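Local coordinates for berberine bridge enzyme-like protein (Arabidopsis thaliana, PDB 5D79), which uses FAD as cofactor in oxidoreductase chemistry and takes part in the plant's adaptation to salt stress, at residues A[66-71]-A[358-363]; A[254-259]-A[322-327]; A[382-387]-A[452-457]; A[506-511]-A[524-529]. All coordinates share one frame; numbering follows the deposited sequence.

Overall arrangement
Interaction 1 lies beside the flavin, the Q66 side chain coming within about 5 Å of it, and ties two loops from distant parts of the chain together; interactions 2 and 3 belong to the seven-stranded antiparallel sheet region. Interaction 2 falls, along the chain, between the two segments of interaction 1, at the edge where strands 253-260 and 331-334 pair. Interaction 3 then follows, joining helices 378-388 and 441-458 against the same sheet, its centre about 26 Å from those of interactions 1 and 2. Interaction 4 comes last, its centre about 44 Å from that of interaction 2. None touches another: they are spread over the flavin side, the sheet with its helices, and the C-terminal berberine-like region.

Interaction 1: residues A[66-71]-A[358-363]; sequences QNPRFS and RERTSL
The R360 guanidinium presents its edge to S71, with NH2 3.0 Å from S71 OG and the serine CB also in the plane, while the P68 ring slides past with CG 3.8 Å from R360 NH1. S71 OG donates to P68 O at a very short 2.4 Å. The second flat group, the Q66 amide, holds E359 O in its plane: Q66 NE2 donates to that carbonyl over 3.3 Å in a nearly straight bond (173°), although NE2 stands above the carbonyl's own plane. At the amide's other end, T361 N donates to Q66 OE1 at 2.8 Å, on a lone pair. A bend at chi2 (-71°) brings the amide to this backbone. T361 CG2 lies 3.7 Å from P68 CD, and its OG1, anti to the backbone N, accepts from L363 N in an ST turn. The arginine has stronger partners outside, NE on D62 O and NH1 in a salt bridge with E435. Q66 also touches H111, the covalent flavin attachment site, not linked in this model. The Q66 amide is probably held in this orientation, since a flip would set donor against donor at T361 N and acceptor against acceptor at E359 O.

Interaction 2: residues A[254-259]-A[322-327]; sequences TVFKVQ and PELGLE
L326 makes the tight part of this apolar contact, setting both its methyls against the inward-facing side of strand 253-260. Its CG is anti to the backbone N (chi1 -177°), which carries the branch to the strand: L326 CD1 reaches V258 CG2 at 3.6 Å and F256 CB at 4.0 Å, while L326 CD2 lies over one face of the F256 ring, 4.0 Å from F256 CG. The two side chains cross at about a right angle, the phenylalanine having CG in the crowded position between N and carbonyl carbon (chi1 65°). L324 fits more loosely. Its CD2 comes obliquely to the ring, 4.2 Å from F256 CE2, and its CD1 stays 4.1 Å from V258 CG1 as the two side chains slide past each other. G325 turns the chain between the leucines with positive phi (74°) on the exposed side, and K257 and Q259 point away from the loop. Helix 310-320 closes over the same core, with M317 on both leucines and L313 on F256. The loop leads from that helix into strand 331-334; V255 pairs with E332 there and K257 with G330 just before it. No hydrogen bond links the two segments, so apolar packing holds them to each other, while F256 and V258 find their backbone partners in G304 and F302 of strand 298-306.

Interaction 3: residues A[382-387]-A[452-457]; sequences QEIWRR and DSVYEF
This is an antiparallel helix-helix contact: segments 382-387 and 452-457 run side by side with axes 10.9 Å apart and N-to-C directions at 175°, packed against one face of the seven-stranded antiparallel sheet. I384 and V454 both rest on I398, and V454 also on Y429; between the helices I384 CG2 and V454 CG2 meet at 4.0 Å. Farther from the sheet the contact turns to F457 and charged groups. E383 CG stands over the face of the F457 ring, 3.6 Å from its centroid and 16° off the normal, a CH-pi contact. The glutamate's carboxylate is held within its own helix: R386 grips it side-on, NE to OE1 and NH2 to OE2, the latter on the syn lone pair. R387 NE takes the anti lone pair of the same OE2 at 2.6 Å, so two donors share one oxygen. Extended from CG to NE, R387 then spans to the other helix, where NH2 donates to S453 OG at 2.8 Å (161°) in the guanidinium plane, and F457 CB covers one guanidinium face, 3.7 Å from R387 NH1. An alanine at R387 takes away both the link to S453 and one of the two donors on OE2, and would probably loosen the polar side of the helix pair. The charge network probably helps to hold the rotation of E383 and with it the methylene over the ring, and it probably favours the carboxylate staying ionised.

Interaction 4: residues A[506-511]-A[524-529]; sequences RLVRVK and QSIPLV
V508 spreads its two methyls along the extended tail 524-529, which closes the C-terminal berberine-like region by doubling back over helix 504-514. Crossing I526 obliquely, V508 CG2 comes 3.6 Å from I526 CG2 and 3.3 Å from P527 O, while V508 CG1, anti to the backbone N, lies 3.8 Å from V529 CB. I526 points at the helix with CG2 anti to its own N, so that this methyl sits between V508 and K511, whose CB is 3.9 Å from I526 CG2; F500 and F504 also touch the isoleucine. K511 bends at chi2 (68°) and runs its methylenes past the carbonyl of I526, CE approaching I526 O to 3.3 Å, before its ammonium reaches salt bridges with D515 and D518. At the far end of the tail, R509 also bends at chi2 (-48°) and crosses V529 at about a right angle: V529 CG2 covers one guanidinium face, 3.6 Å from R509 NH1, which pairs with E505. An alanine at V508 removes both methyls and would probably leave I526 and V529 poorly packed against the helix. No hydrogen bond crosses; apolar packing carries most of the contact, with the buried P527 O left without a polar partner in the model. The ammonium adjacent to K511 CE probably polarises its hydrogens, which would make the approach to I526 O mildly favourable.

Interaction 1: residues A[66-71]-A[358-363]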
# COMPACT_ATOMS: atom_id res chain seq x y z
N GLN A 66 11.50 -1.44 5.23
CA GLN A 66 11.18 -2.35 4.15
C GLN A 66 11.48 -1.74 2.78
O GLN A 66 11.02 -2.23 1.74
CB GLN A 66 9.72 -2.78 4.26
CG GLN A 66 9.40 -3.56 5.53
CD GLN A 66 10.01 -4.97 5.57
OE1 GLN A 66 10.87 -5.33 4.76
NE2 GLN A 66 9.54 -5.78 6.52
N ASN A 67 12.25 -0.66 2.80
CA ASN A 67 12.98 -0.18 1.64
C ASN A 67 14.40 0.20 2.10
O ASN A 67 14.65 1.35 2.52
CB ASN A 67 12.26 1.00 0.98
CG ASN A 67 12.67 1.20 -0.48
OD1 ASN A 67 13.72 0.69 -0.91
ND2 ASN A 67 11.86 1.93 -1.23
N PRO A 68 15.32 -0.77 2.05
CA PRO A 68 16.68 -0.72 2.62
C PRO A 68 17.52 0.49 2.20
O PRO A 68 18.40 0.93 2.97
CB PRO A 68 17.31 -2.02 2.11
CG PRO A 68 16.16 -2.95 2.00
CD PRO A 68 15.02 -2.11 1.51
N ARG A 69 17.26 1.03 1.01
CA ARG A 69 17.99 2.18 0.51
C ARG A 69 17.83 3.38 1.44
O ARG A 69 18.63 4.32 1.42
CB ARG A 69 17.52 2.54 -0.91
CG ARG A 69 16.07 2.96 -0.99
CD ARG A 69 15.62 3.19 -2.43
NE ARG A 69 15.99 4.50 -2.98
CZ ARG A 69 15.17 5.29 -3.66
NH1 ARG A 69 15.60 6.46 -4.12
NH2 ARG A 69 13.91 4.92 -3.89
N PHE A 70 16.80 3.33 2.28
CA PHE A 70 16.56 4.39 3.25
C PHE A 70 17.03 3.99 4.64
O PHE A 70 16.61 4.57 5.64
CB PHE A 70 15.08 4.76 3.27
CG PHE A 70 14.61 5.38 2.00
CD1 PHE A 70 15.12 6.60 1.58
CD2 PHE A 70 13.65 4.75 1.23
CE1 PHE A 70 14.68 7.19 0.41
CE2 PHE A 70 13.20 5.33 0.05
CZ PHE A 70 13.72 6.55 -0.36
N SER A 71 17.89 2.99 4.69
CA SER A 71 18.51 2.60 5.95
C SER A 71 19.98 2.98 5.96
O SER A 71 20.73 2.51 6.80
CB SER A 71 18.36 1.11 6.18
OG SER A 71 19.08 0.40 5.20
N ARG A 358 7.73 -11.48 9.98
CA ARG A 358 7.91 -10.06 9.74
C ARG A 358 9.38 -9.81 9.50
O ARG A 358 10.00 -9.03 10.22
CB ARG A 358 7.41 -9.23 10.93
CG ARG A 358 5.90 -9.10 11.03
CD ARG A 358 5.51 -8.43 12.33
NE ARG A 358 5.71 -6.98 12.35
CZ ARG A 358 4.81 -6.12 12.83
NH1 ARG A 358 5.07 -4.81 12.82
NH2 ARG A 358 3.65 -6.56 13.31
N GLU A 359 9.96 -10.48 8.52
CA GLU A 359 11.39 -10.34 8.32
C GLU A 359 11.69 -9.17 7.38
O GLU A 359 10.84 -8.77 6.57
CB GLU A 359 12.00 -11.64 7.80
CG GLU A 359 12.07 -12.75 8.86
CD GLU A 359 12.75 -12.29 10.16
OE1 GLU A 359 13.94 -11.90 10.13
OE2 GLU A 359 12.08 -12.33 11.22
N ARG A 360 12.88 -8.60 7.54
CA ARG A 360 13.32 -7.45 6.76
C ARG A 360 13.54 -7.85 5.31
O ARG A 360 14.08 -8.92 5.05
CB ARG A 360 14.60 -6.86 7.37
CG ARG A 360 14.85 -5.39 7.03
CD ARG A 360 16.07 -4.86 7.77
NE ARG A 360 16.44 -3.49 7.39
CZ ARG A 360 17.11 -3.17 6.29
NH1 ARG A 360 17.47 -4.11 5.42
NH2 ARG A 360 17.41 -1.90 6.04
N THR A 361 13.10 -7.03 4.37
CA THR A 361 13.40 -7.28 2.97
C THR A 361 14.87 -7.01 2.67
O THR A 361 15.57 -6.33 3.43
CB THR A 361 12.54 -6.43 2.04
OG1 THR A 361 12.83 -6.78 0.68
CG2 THR A 361 12.85 -4.96 2.26
N SER A 362 15.35 -7.54 1.55
CA SER A 362 16.74 -7.34 1.17
C SER A 362 16.81 -6.58 -0.15
O SER A 362 17.91 -6.28 -0.63
CB SER A 362 17.48 -8.67 1.07
OG SER A 362 17.28 -9.29 -0.19
N LEU A 363 15.65 -6.28 -0.72
CA LEU A 363 15.56 -5.61 -2.01
C LEU A 363 15.06 -4.18 -1.88
O LEU A 363 13.93 -3.94 -1.43
CB LEU A 363 14.64 -6.37 -2.97
CG LEU A 363 15.02 -7.83 -3.26
CD1 LEU A 363 14.21 -8.39 -4.40
CD2 LEU A 363 16.52 -7.93 -3.55
O HOH W 1 9.24 -7.90 3.93

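Interaction 2: residues A[254-259]-A[322-327]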
# COMPACT_ATOMS: atom_id res chain seq x y z
N THR A 254 -10.33 -20.80 -6.99
CA THR A 254 -9.45 -21.27 -8.05
C THR A 254 -8.43 -20.22 -8.43
O THR A 254 -8.80 -19.11 -8.82
CB THR A 254 -10.25 -21.68 -9.31
OG1 THR A 254 -11.25 -22.64 -8.97
CG2 THR A 254 -9.33 -22.28 -10.35
N VAL A 255 -7.14 -20.57 -8.34
CA VAL A 255 -6.07 -19.76 -8.92
C VAL A 255 -5.58 -20.35 -10.25
O VAL A 255 -5.81 -21.53 -10.54
CB VAL A 255 -4.87 -19.59 -7.96
CG1 VAL A 255 -5.32 -18.93 -6.65
CG2 VAL A 255 -4.16 -20.93 -7.70
N PHE A 256 -4.91 -19.53 -11.05
CA PHE A 256 -4.36 -19.96 -12.34
C PHE A 256 -3.14 -19.14 -12.76
O PHE A 256 -2.99 -17.97 -12.39
CB PHE A 256 -5.42 -19.91 -13.44
CG PHE A 256 -5.93 -18.52 -13.76
CD1 PHE A 256 -7.01 -17.98 -13.07
CD2 PHE A 256 -5.35 -17.75 -14.77
CE1 PHE A 256 -7.48 -16.72 -13.37
CE2 PHE A 256 -5.82 -16.49 -15.08
CZ PHE A 256 -6.88 -15.98 -14.37
N LYS A 257 -2.27 -19.75 -13.55
CA LYS A 257 -1.10 -19.07 -14.04
C LYS A 257 -0.88 -19.49 -15.47
O LYS A 257 -0.98 -20.68 -15.80
CB LYS A 257 0.12 -19.40 -13.17
CG LYS A 257 1.41 -18.70 -13.58
CD LYS A 257 2.52 -18.92 -12.55
CE LYS A 257 2.14 -18.34 -11.18
NZ LYS A 257 3.13 -18.59 -10.08
N VAL A 258 -0.63 -18.52 -16.33
CA VAL A 258 -0.25 -18.80 -17.70
C VAL A 258 0.97 -17.95 -18.04
O VAL A 258 0.99 -16.75 -17.78
CB VAL A 258 -1.39 -18.52 -18.69
CG1 VAL A 258 -0.87 -18.51 -20.12
CG2 VAL A 258 -2.50 -19.54 -18.52
N GLN A 259 1.98 -18.58 -18.61
CA GLN A 259 3.22 -17.90 -18.96
C GLN A 259 3.35 -17.78 -20.47
O GLN A 259 3.07 -18.71 -21.22
CB GLN A 259 4.42 -18.66 -18.37
CG GLN A 259 5.72 -17.92 -18.48
CD GLN A 259 6.88 -18.83 -18.83
OE1 GLN A 259 6.69 -19.89 -19.42
NE2 GLN A 259 8.09 -18.42 -18.47
N PRO A 322 -10.53 -16.23 -24.64
CA PRO A 322 -9.99 -17.50 -25.12
C PRO A 322 -8.59 -17.37 -25.68
O PRO A 322 -7.94 -18.38 -25.93
CB PRO A 322 -10.98 -17.90 -26.22
CG PRO A 322 -11.51 -16.63 -26.73
CD PRO A 322 -11.57 -15.70 -25.54
N GLU A 323 -8.12 -16.14 -25.86
CA GLU A 323 -6.78 -15.91 -26.38
C GLU A 323 -5.69 -16.29 -25.37
O GLU A 323 -4.55 -16.56 -25.74
CB GLU A 323 -6.61 -14.44 -26.79
CG GLU A 323 -7.46 -14.01 -27.98
CD GLU A 323 -8.90 -13.74 -27.62
OE1 GLU A 323 -9.16 -13.47 -26.43
OE2 GLU A 323 -9.78 -13.81 -28.52
N LEU A 324 -6.05 -16.31 -24.09
CA LEU A 324 -5.10 -16.70 -23.05
C LEU A 324 -4.73 -18.18 -23.15
O LEU A 324 -3.61 -18.57 -22.82
CB LEU A 324 -5.66 -16.39 -21.66
CG LEU A 324 -4.54 -16.39 -20.62
CD1 LEU A 324 -3.45 -15.41 -21.03
CD2 LEU A 324 -5.03 -16.09 -19.21
N GLY A 325 -5.67 -19.00 -23.60
CA GLY A 325 -5.43 -20.42 -23.81
C GLY A 325 -5.35 -21.19 -22.51
O GLY A 325 -4.65 -22.20 -22.43
N LEU A 326 -6.06 -20.70 -21.49
CA LEU A 326 -6.11 -21.36 -20.18
C LEU A 326 -6.74 -22.74 -20.25
O LEU A 326 -7.82 -22.91 -20.82
CB LEU A 326 -6.88 -20.52 -19.17
CG LEU A 326 -6.90 -21.12 -17.77
CD1 LEU A 326 -5.50 -21.13 -17.23
CD2 LEU A 326 -7.81 -20.33 -16.84
N GLU A 327 -6.06 -23.72 -19.66
CA GLU A 327 -6.59 -25.07 -19.54
C GLU A 327 -6.50 -25.53 -18.10
O GLU A 327 -5.87 -24.87 -17.29
CB GLU A 327 -5.86 -26.02 -20.48
CG GLU A 327 -6.19 -25.77 -21.95
CD GLU A 327 -5.50 -26.73 -22.89
OE1 GLU A 327 -4.85 -26.25 -23.84
OE2 GLU A 327 -5.60 -27.97 -22.68

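Interaction 3: residues A[382-387]-A[452-457]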
# COMPACT_ATOMS: atom_id res chain seq x y z
N GLN A 382 4.66 -2.93 -26.84
CA GLN A 382 5.94 -3.45 -27.31
C GLN A 382 7.11 -2.69 -26.70
O GLN A 382 8.12 -3.28 -26.36
CB GLN A 382 6.01 -3.40 -28.83
CG GLN A 382 4.90 -4.19 -29.50
CD GLN A 382 4.97 -4.13 -31.00
OE1 GLN A 382 5.07 -5.16 -31.67
NE2 GLN A 382 4.92 -2.92 -31.55
N GLU A 383 6.95 -1.39 -26.55
CA GLU A 383 8.03 -0.56 -26.04
C GLU A 383 8.32 -0.82 -24.58
O GLU A 383 9.48 -0.87 -24.17
CB GLU A 383 7.73 0.92 -26.24
CG GLU A 383 8.69 1.88 -25.53
CD GLU A 383 10.12 1.82 -26.04
OE1 GLU A 383 10.39 1.20 -27.09
OE2 GLU A 383 10.98 2.43 -25.39
N ILE A 384 7.27 -0.98 -23.77
CA ILE A 384 7.50 -1.19 -22.35
C ILE A 384 8.03 -2.60 -22.13
O ILE A 384 8.79 -2.85 -21.19
CB ILE A 384 6.22 -0.90 -21.50
CG1 ILE A 384 5.08 -1.86 -21.85
CG2 ILE A 384 5.77 0.55 -21.69
CD1 ILE A 384 3.89 -1.68 -20.94
N TRP A 385 7.68 -3.52 -23.03
CA TRP A 385 8.32 -4.84 -23.08
C TRP A 385 9.81 -4.69 -23.38
O TRP A 385 10.66 -5.31 -22.72
CB TRP A 385 7.65 -5.73 -24.14
CG TRP A 385 8.24 -7.11 -24.25
CD1 TRP A 385 9.49 -7.45 -24.70
CD2 TRP A 385 7.59 -8.34 -23.92
NE1 TRP A 385 9.66 -8.81 -24.65
CE2 TRP A 385 8.51 -9.38 -24.18
CE3 TRP A 385 6.32 -8.66 -23.43
CZ2 TRP A 385 8.19 -10.72 -23.97
CZ3 TRP A 385 6.01 -9.99 -23.23
CH2 TRP A 385 6.94 -11.00 -23.50
N ARG A 386 10.12 -3.87 -24.38
CA ARG A 386 11.50 -3.63 -24.78
C ARG A 386 12.33 -3.08 -23.62
O ARG A 386 13.47 -3.48 -23.43
CB ARG A 386 11.55 -2.67 -25.96
CG ARG A 386 12.95 -2.41 -26.46
CD ARG A 386 12.99 -1.24 -27.41
NE ARG A 386 12.90 0.03 -26.70
CZ ARG A 386 13.90 0.58 -26.02
NH1 ARG A 386 15.07 -0.05 -25.94
NH2 ARG A 386 13.74 1.74 -25.41
N ARG A 387 11.77 -2.18 -22.84
CA ARG A 387 12.55 -1.54 -21.79
C ARG A 387 12.90 -2.53 -20.65
O ARG A 387 13.89 -2.34 -19.95
CB ARG A 387 11.80 -0.31 -21.26
CG ARG A 387 11.93 0.92 -22.19
CD ARG A 387 10.79 1.90 -21.98
NE ARG A 387 10.86 3.08 -22.84
CZ ARG A 387 11.38 4.23 -22.45
NH1 ARG A 387 11.41 5.27 -23.28
NH2 ARG A 387 11.86 4.36 -21.22
N ASP A 452 11.98 6.24 -14.03
CA ASP A 452 11.56 7.57 -14.48
C ASP A 452 11.28 7.58 -15.99
O ASP A 452 10.34 8.24 -16.46
CB ASP A 452 12.62 8.63 -14.12
CG ASP A 452 12.15 10.07 -14.36
OD1 ASP A 452 11.41 10.61 -13.50
OD2 ASP A 452 12.51 10.66 -15.40
N SER A 453 12.08 6.84 -16.74
CA SER A 453 12.05 6.89 -18.20
C SER A 453 10.83 6.19 -18.80
O SER A 453 10.24 6.69 -19.76
CB SER A 453 13.34 6.28 -18.77
OG SER A 453 13.40 6.45 -20.18
N VAL A 454 10.45 5.05 -18.23
CA VAL A 454 9.28 4.32 -18.72
C VAL A 454 8.01 5.10 -18.36
O VAL A 454 7.06 5.15 -19.14
CB VAL A 454 9.22 2.84 -18.16
CG1 VAL A 454 9.15 2.80 -16.64
CG2 VAL A 454 8.06 2.07 -18.76
N TYR A 455 8.02 5.72 -17.19
CA TYR A 455 6.90 6.55 -16.74
C TYR A 455 6.70 7.73 -17.67
O TYR A 455 5.57 8.02 -18.11
CB TYR A 455 7.16 7.02 -15.32
CG TYR A 455 6.12 7.94 -14.69
CD1 TYR A 455 6.20 9.33 -14.83
CD2 TYR A 455 5.10 7.42 -13.90
CE1 TYR A 455 5.28 10.17 -14.23
CE2 TYR A 455 4.17 8.26 -13.30
CZ TYR A 455 4.27 9.63 -13.46
OH TYR A 455 3.35 10.44 -12.86
N GLU A 456 7.79 8.42 -17.98
CA GLU A 456 7.74 9.52 -18.94
C GLU A 456 7.20 9.01 -20.29
O GLU A 456 6.37 9.67 -20.92
CB GLU A 456 9.11 10.17 -19.13
CG GLU A 456 9.62 10.93 -17.91
CD GLU A 456 8.63 11.96 -17.40
OE1 GLU A 456 8.22 12.82 -18.20
OE2 GLU A 456 8.26 11.92 -16.21
N PHE A 457 7.65 7.83 -20.71
CA PHE A 457 7.20 7.29 -21.97
C PHE A 457 5.69 7.10 -21.97
O PHE A 457 5.03 7.33 -22.98
CB PHE A 457 7.87 5.96 -22.31
CG PHE A 457 7.21 5.26 -23.46
CD1 PHE A 457 7.35 5.74 -24.75
CD2 PHE A 457 6.38 4.17 -23.24
CE1 PHE A 457 6.71 5.13 -25.82
CE2 PHE A 457 5.74 3.56 -24.31
CZ PHE A 457 5.90 4.04 -25.60

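Interaction 4: residues A[506-511]-A[524-529]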
# COMPACT_ATOMS: atom_id res chain seq x y z
N ARG A 506 -12.25 18.19 0.02
CA ARG A 506 -12.85 17.67 1.25
C ARG A 506 -11.80 17.28 2.30
O ARG A 506 -11.91 17.66 3.47
CB ARG A 506 -13.76 16.47 0.97
CG ARG A 506 -14.44 15.98 2.24
CD ARG A 506 -15.43 14.85 2.03
NE ARG A 506 -16.08 14.51 3.30
CZ ARG A 506 -16.89 13.48 3.50
NH1 ARG A 506 -17.18 12.66 2.50
NH2 ARG A 506 -17.40 13.26 4.70
N LEU A 507 -10.78 16.54 1.87
CA LEU A 507 -9.68 16.14 2.74
C LEU A 507 -9.07 17.35 3.46
O LEU A 507 -8.79 17.29 4.66
CB LEU A 507 -8.61 15.40 1.94
CG LEU A 507 -8.93 13.96 1.56
CD1 LEU A 507 -8.09 13.51 0.39
CD2 LEU A 507 -8.74 13.04 2.76
N VAL A 508 -8.89 18.44 2.71
CA VAL A 508 -8.35 19.69 3.24
C VAL A 508 -9.31 20.33 4.25
O VAL A 508 -8.88 20.85 5.28
CB VAL A 508 -8.05 20.70 2.10
CG1 VAL A 508 -8.08 22.13 2.59
CG2 VAL A 508 -6.70 20.39 1.47
N ARG A 509 -10.61 20.26 3.97
CA ARG A 509 -11.60 20.73 4.92
C ARG A 509 -11.54 19.89 6.20
O ARG A 509 -11.45 20.43 7.31
CB ARG A 509 -13.01 20.70 4.32
CG ARG A 509 -13.20 21.56 3.06
CD ARG A 509 -12.66 22.97 3.22
NE ARG A 509 -13.16 23.88 2.17
CZ ARG A 509 -12.55 24.11 1.02
NH1 ARG A 509 -11.39 23.52 0.73
NH2 ARG A 509 -13.09 24.94 0.14
N VAL A 510 -11.57 18.57 6.04
CA VAL A 510 -11.49 17.68 7.19
C VAL A 510 -10.19 17.94 7.95
O VAL A 510 -10.19 18.08 9.17
CB VAL A 510 -11.60 16.19 6.78
CG1 VAL A 510 -11.44 15.29 8.00
CG2 VAL A 510 -12.94 15.91 6.11
N LYS A 511 -9.08 18.04 7.21
CA LYS A 511 -7.78 18.34 7.79
C LYS A 511 -7.80 19.62 8.63
O LYS A 511 -7.20 19.68 9.71
CB LYS A 511 -6.72 18.46 6.69
CG LYS A 511 -5.39 19.04 7.12
CD LYS A 511 -4.61 18.13 8.06
CE LYS A 511 -3.21 18.69 8.27
NZ LYS A 511 -2.39 17.98 9.30
N GLN A 524 4.48 15.39 2.00
CA GLN A 524 3.37 15.39 1.04
C GLN A 524 1.98 15.43 1.72
O GLN A 524 0.95 15.15 1.08
CB GLN A 524 3.45 14.16 0.13
CG GLN A 524 4.33 14.31 -1.09
CD GLN A 524 4.18 13.15 -2.07
OE1 GLN A 524 3.70 12.07 -1.71
NE2 GLN A 524 4.58 13.37 -3.32
N SER A 525 1.94 15.78 3.00
CA SER A 525 0.68 15.73 3.75
C SER A 525 -0.37 16.72 3.21
O SER A 525 -0.04 17.70 2.52
CB SER A 525 0.94 15.97 5.24
OG SER A 525 1.53 17.24 5.46
N ILE A 526 -1.63 16.45 3.53
CA ILE A 526 -2.75 17.30 3.15
C ILE A 526 -2.61 18.64 3.86
O ILE A 526 -2.40 18.66 5.07
CB ILE A 526 -4.10 16.64 3.51
CG1 ILE A 526 -4.27 15.29 2.80
CG2 ILE A 526 -5.27 17.57 3.22
CD1 ILE A 526 -4.36 15.37 1.29
N PRO A 527 -2.70 19.76 3.11
CA PRO A 527 -2.53 21.09 3.70
C PRO A 527 -3.80 21.64 4.35
O PRO A 527 -4.92 21.21 4.07
CB PRO A 527 -2.13 21.94 2.50
CG PRO A 527 -2.91 21.34 1.38
CD PRO A 527 -2.87 19.84 1.64
N LEU A 528 -3.60 22.61 5.23
CA LEU A 528 -4.71 23.37 5.77
C LEU A 528 -5.26 24.31 4.70
O LEU A 528 -4.55 24.72 3.78
CB LEU A 528 -4.28 24.18 6.99
CG LEU A 528 -3.88 23.50 8.30
CD1 LEU A 528 -3.20 24.53 9.17
CD2 LEU A 528 -5.06 22.90 9.01
N VAL A 529 -6.53 24.66 4.84
CA VAL A 529 -7.22 25.55 3.93
C VAL A 529 -6.71 27.00 4.01
O VAL A 529 -6.09 27.41 5.01
CB VAL A 529 -8.75 25.51 4.20
CG1 VAL A 529 -9.12 26.48 5.30
CG2 VAL A 529 -9.55 25.77 2.93